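Local coordinates for putative exported protein (Bordetella pertussis Tohama I, PDB 2PFZ) that binds pyroglutamic acid as an extracytoplasmic solute receptor, probably for delivery to a tripartite ATP-independent periplasmic (TRAP) transporter, at residues D135-V147 and A172-S184. Residues are numbered along the deposited sequence; the frame is centred on the assembly and turned at random.
With PCA (pyroglutamic acid), chain B.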
loop_
_atom_site.group_PDB
_atom_site.type_symbol
_atom_site.label_atom_id
_atom_site.label_comp_id
_atom_site.label_asym_id
_atom_site.label_seq_id
_atom_site.Cartn_x
_atom_site.Cartn_y
_atom_site.Cartn_z
ATOM N N ASP A 135 15.737 -11.980 -16.599
ATOM C CA ASP A 135 15.381 -10.931 -17.562
ATOM C C ASP A 135 15.232 -9.554 -16.898
ATOM O O ASP A 135 15.003 -8.561 -17.579
ATOM C CB ASP A 135 14.080 -11.266 -18.299
ATOM C CG ASP A 135 14.211 -12.469 -19.225
ATOM O OD1 ASP A 135 15.310 -12.718 -19.753
ATOM O OD2 ASP A 135 13.202 -13.152 -19.439
ATOM N N MET A 136 15.338 -9.508 -15.568
ATOM C CA MET A 136 15.172 -8.247 -14.845
ATOM C C MET A 136 16.480 -7.575 -14.405
ATOM O O MET A 136 16.478 -6.426 -13.929
ATOM C CB MET A 136 14.243 -8.460 -13.658
ATOM C CG MET A 136 12.807 -8.658 -14.095
ATOM S SD MET A 136 11.662 -8.645 -12.697
ATOM C CE MET A 136 12.043 -10.204 -12.038
ATOM N N LYS A 137 17.591 -8.285 -14.585
ATOM C CA LYS A 137 18.904 -7.769 -14.232
ATOM C C LYS A 137 19.180 -6.469 -14.984
ATOM O O LYS A 137 19.017 -6.392 -16.214
ATOM C CB LYS A 137 19.997 -8.824 -14.487
ATOM C CG LYS A 137 21.264 -8.609 -13.645
ATOM C CD LYS A 137 22.308 -9.690 -13.887
ATOM C CE LYS A 137 23.351 -9.215 -14.883
ATOM N NZ LYS A 137 24.168 -8.064 -14.361
ATOM N N GLY A 138 19.561 -5.436 -14.244
ATOM C CA GLY A 138 19.920 -4.160 -14.857
ATOM C C GLY A 138 18.769 -3.215 -15.163
ATOM O O GLY A 138 18.980 -2.138 -15.721
ATOM N N LEU A 139 17.547 -3.593 -14.791
ATOM C CA LEU A 139 16.397 -2.701 -14.965
ATOM C C LEU A 139 16.640 -1.403 -14.173
ATOM O O LEU A 139 17.218 -1.464 -13.095
ATOM C CB LEU A 139 15.094 -3.407 -14.516
ATOM C CG LEU A 139 14.346 -4.264 -15.562
ATOM C CD1 LEU A 139 13.153 -4.985 -14.952
ATOM C CD2 LEU A 139 13.903 -3.376 -16.742
ATOM N N LYS A 140 16.232 -0.260 -14.734
ATOM C CA LYS A 140 16.259 1.040 -14.051
ATOM C C LYS A 140 14.949 1.153 -13.271
ATOM O O LYS A 140 13.963 1.674 -13.772
ATOM C CB LYS A 140 16.355 2.214 -15.044
ATOM C CG LYS A 140 17.654 2.300 -15.857
ATOM C CD LYS A 140 17.764 3.659 -16.576
ATOM C CE LYS A 140 16.969 3.689 -17.880
ATOM N NZ LYS A 140 16.962 5.047 -18.506
ATOM N N TRP A 141 14.958 0.653 -12.046
ATOM C CA TRP A 141 13.735 0.332 -11.317
ATOM C C TRP A 141 13.317 1.469 -10.390
ATOM O O TRP A 141 14.157 2.046 -9.715
ATOM C CB TRP A 141 14.040 -0.909 -10.500
ATOM C CG TRP A 141 12.941 -1.570 -9.736
ATOM C CD1 TRP A 141 12.393 -1.149 -8.556
ATOM C CD2 TRP A 141 12.363 -2.856 -10.015
ATOM N NE1 TRP A 141 11.468 -2.079 -8.107
ATOM C CE2 TRP A 141 11.450 -3.143 -8.970
ATOM C CE3 TRP A 141 12.537 -3.803 -11.050
ATOM C CZ2 TRP A 141 10.678 -4.323 -8.936
ATOM C CZ3 TRP A 141 11.766 -4.995 -11.023
ATOM C CH2 TRP A 141 10.853 -5.242 -9.961
ATOM N N ARG A 142 12.033 1.787 -10.382
ATOM C CA ARG A 142 11.463 2.724 -9.424
ATOM C C ARG A 142 10.902 1.954 -8.222
ATOM O O ARG A 142 9.968 1.146 -8.354
ATOM C CB ARG A 142 10.384 3.572 -10.091
ATOM C CG ARG A 142 9.581 4.495 -9.127
ATOM C CD ARG A 142 8.238 3.845 -8.704
ATOM N NE ARG A 142 7.468 4.665 -7.760
ATOM C CZ ARG A 142 6.218 4.387 -7.389
ATOM N NH1 ARG A 142 5.577 3.329 -7.910
ATOM N NH2 ARG A 142 5.605 5.179 -6.510
ATOM N N ALA A 143 11.484 2.205 -7.056
ATOM C CA ALA A 143 10.968 1.640 -5.820
ATOM C C ALA A 143 9.984 2.637 -5.245
ATOM O O ALA A 143 10.072 3.829 -5.516
ATOM C CB ALA A 143 12.094 1.378 -4.827
ATOM N N TYR A 144 9.025 2.132 -4.473
ATOM C CA TYR A 144 8.128 2.990 -3.700
ATOM C C TYR A 144 8.245 2.679 -2.201
ATOM O O TYR A 144 7.536 3.265 -1.375
ATOM C CB TYR A 144 6.680 2.844 -4.221
ATOM C CG TYR A 144 6.024 1.477 -4.054
ATOM C CD1 TYR A 144 5.713 0.689 -5.171
ATOM C CD2 TYR A 144 5.715 0.969 -2.780
ATOM C CE1 TYR A 144 5.107 -0.562 -5.023
ATOM C CE2 TYR A 144 5.106 -0.282 -2.613
ATOM C CZ TYR A 144 4.797 -1.042 -3.756
ATOM O OH TYR A 144 4.181 -2.266 -3.637
ATOM N N SER A 145 9.166 1.793 -1.831
ATOM C CA SER A 145 9.313 1.404 -0.435
ATOM C C SER A 145 10.671 0.742 -0.249
ATOM O O SER A 145 11.268 0.298 -1.240
ATOM C CB SER A 145 8.230 0.393 -0.086
ATOM O OG SER A 145 8.498 -0.859 -0.700
ATOM N N PRO A 146 11.151 0.628 1.013
ATOM C CA PRO A 146 12.374 -0.167 1.282
ATOM C C PRO A 146 12.270 -1.599 0.764
ATOM O O PRO A 146 13.274 -2.200 0.337
ATOM C CB PRO A 146 12.427 -0.200 2.806
ATOM C CG PRO A 146 11.780 1.112 3.205
ATOM C CD PRO A 146 10.626 1.235 2.253
ATOM N N VAL A 147 11.060 -2.163 0.807
ATOM C CA VAL A 147 10.908 -3.598 0.541
ATOM C C VAL A 147 10.998 -3.823 -0.970
ATOM O O VAL A 147 11.547 -4.797 -1.465
ATOM C CB VAL A 147 9.585 -4.141 1.186
ATOM C CG1 VAL A 147 8.427 -3.459 0.601
ATOM C CG2 VAL A 147 9.448 -5.693 1.014
ATOM N N ALA A 172 8.955 10.606 -17.318
ATOM C CA ALA A 172 9.037 11.570 -18.416
ATOM C C ALA A 172 10.469 12.023 -18.666
ATOM O O ALA A 172 10.817 12.381 -19.795
ATOM C CB ALA A 172 8.141 12.760 -18.145
ATOM N N THR A 173 11.298 11.996 -17.627
ATOM C CA THR A 173 12.709 12.363 -17.762
ATOM C C THR A 173 13.639 11.147 -17.886
ATOM O O THR A 173 14.846 11.301 -18.091
ATOM C CB THR A 173 13.177 13.238 -16.585
ATOM O OG1 THR A 173 13.118 12.479 -15.367
ATOM C CG2 THR A 173 12.317 14.497 -16.466
ATOM N N GLY A 174 13.085 9.944 -17.747
ATOM C CA GLY A 174 13.838 8.712 -18.023
ATOM C C GLY A 174 14.768 8.226 -16.927
ATOM O O GLY A 174 15.681 7.415 -17.179
ATOM N N VAL A 175 14.535 8.683 -15.702
ATOM C CA VAL A 175 15.330 8.218 -14.569
ATOM C C VAL A 175 15.061 6.740 -14.275
ATOM O O VAL A 175 15.945 6.020 -13.785
ATOM C CB VAL A 175 15.070 9.084 -13.298
ATOM C CG1 VAL A 175 15.870 8.574 -12.123
ATOM C CG2 VAL A 175 15.410 10.568 -13.574
ATOM N N ILE A 176 13.834 6.297 -14.562
ATOM C CA ILE A 176 13.411 4.902 -14.356
ATOM C C ILE A 176 12.613 4.399 -15.561
ATOM O O ILE A 176 11.885 5.170 -16.181
ATOM C CB ILE A 176 12.574 4.733 -13.036
ATOM C CG1 ILE A 176 11.230 5.494 -13.091
ATOM C CG2 ILE A 176 13.400 5.116 -11.820
ATOM C CD1 ILE A 176 10.017 4.621 -13.572
ATOM N N ASP A 177 12.750 3.108 -15.874
ATOM C CA ASP A 177 12.142 2.498 -17.073
ATOM C C ASP A 177 11.171 1.357 -16.738
ATOM O O ASP A 177 10.565 0.737 -17.640
ATOM C CB ASP A 177 13.239 1.963 -18.031
ATOM C CG ASP A 177 14.188 0.942 -17.367
ATOM O OD1 ASP A 177 13.842 0.335 -16.336
ATOM O OD2 ASP A 177 15.313 0.710 -17.884
ATOM N N SER A 178 11.072 1.058 -15.442
ATOM C CA SER A 178 10.370 -0.118 -14.943
ATOM C C SER A 178 10.059 0.088 -13.461
ATOM O O SER A 178 10.716 0.880 -12.792
ATOM C CB SER A 178 11.244 -1.369 -15.093
ATOM O OG SER A 178 12.413 -1.280 -14.276
ATOM N N TYR A 179 9.053 -0.638 -12.982
ATOM C CA TYR A 179 8.705 -0.726 -11.574
ATOM C C TYR A 179 7.620 -1.770 -11.271
ATOM O O TYR A 179 6.905 -2.210 -12.157
ATOM C CB TYR A 179 8.307 0.638 -11.000
ATOM C CG TYR A 179 7.022 1.249 -11.479
ATOM C CD1 TYR A 179 6.962 1.932 -12.697
ATOM C CD2 TYR A 179 5.864 1.221 -10.680
ATOM C CE1 TYR A 179 5.780 2.523 -13.129
ATOM C CE2 TYR A 179 4.679 1.791 -11.120
ATOM C CZ TYR A 179 4.642 2.451 -12.346
ATOM O OH TYR A 179 3.474 3.064 -12.789
ATOM N N MET A 180 7.501 -2.149 -10.003
ATOM C CA MET A 180 6.328 -2.909 -9.563
ATOM C C MET A 180 5.340 -2.024 -8.821
ATOM O O MET A 180 5.742 -1.169 -8.036
ATOM C CB MET A 180 6.697 -4.140 -8.761
ATOM C CG MET A 180 7.393 -5.203 -9.621
ATOM S SD MET A 180 7.790 -6.707 -8.733
ATOM C CE MET A 180 6.178 -7.481 -8.643
ATOM N N SER A 181 4.064 -2.180 -9.182
ATOM C CA SER A 181 2.931 -1.443 -8.594
ATOM C C SER A 181 1.631 -2.046 -9.140
ATOM O O SER A 181 1.640 -3.121 -9.751
ATOM C CB SER A 181 2.974 0.042 -8.957
ATOM O OG SER A 181 2.046 0.783 -8.173
ATOM N N SER A 182 0.520 -1.334 -8.919
ATOM C CA SER A 182 -0.808 -1.780 -9.294
ATOM C C SER A 182 -1.189 -1.181 -10.655
ATOM O O SER A 182 -0.550 -0.240 -11.119
ATOM C CB SER A 182 -1.811 -1.330 -8.243
ATOM O OG SER A 182 -1.711 0.074 -8.025
ATOM N N GLY A 183 -2.209 -1.750 -11.297
ATOM C CA GLY A 183 -2.814 -1.133 -12.474
ATOM C C GLY A 183 -3.323 0.264 -12.151
ATOM O O GLY A 183 -3.271 1.159 -13.005
ATOM N N SER A 184 -3.849 0.420 -10.932
ATOM C CA SER A 184 -4.288 1.710 -10.376
ATOM C C SER A 184 -3.243 2.807 -10.602
ATOM O O SER A 184 -3.496 3.777 -11.317
ATOM C CB SER A 184 -4.593 1.558 -8.879
ATOM O OG SER A 184 -4.758 2.820 -8.229
HETATM N N PCA B . 0.757 2.031 -5.841
HETATM C CA PCA B . 1.548 2.745 -4.819
HETATM C CB PCA B . 1.964 1.801 -3.691
HETATM C CG PCA B . 1.432 0.431 -4.068
HETATM C CD PCA B . 0.674 0.679 -5.339
HETATM O OE PCA B . -0.008 -0.191 -5.903
HETATM C C PCA B . 2.809 3.223 -5.502
HETATM O O PCA B . 3.517 4.113 -5.012
HETATM O OXT PCA B . 3.130 2.701 -6.581
HETATM O O HOH W 1 8.543 -1.078 -7.444
#
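Strands 140-143 and 178-181 run parallel, their axes 4.6 Å apart at closest and at 31°. D177 N donates to K140 O (2.8 Å), and R142 N to S178 O (2.9 Å). Past R142 the two chains diverge, and a water donates to both R142 O and M180 O.

At the other end, K140 reaches past D177 so that NZ bonds G174 O (3.0 Å), in the carbonyl plane. The D177 carboxylate receives only weak bonds from K140 N. S178 OG donates to D177 OD1.

M180 CG packs on W141 CZ2 (3.5 Å), and its sulfur lies at the edge of the indole, a Met-aromatic contact. On the sheet face opposite W141, R142 bends at chi2 (-97°) and passes obliquely beside Y179, NH1 near CD2 and the two planes 87° apart.

R142 NH1 and NH2 grip one ligand carboxylate oxygen each (2.9 Å to OXT, 2.8 Å to O), while V162 O takes NE. S181 OG also donates to OXT. One face of the Y144 ring lies against ligand CB, and M180 O meets that ring's edge at CE1. S182 OG binds ligand OE and caps helix 183-188. The strand ends and the residues just after them thus supply R142, Y144, S181 and S182 to the pyroglutamate site of this DctP-family receptor.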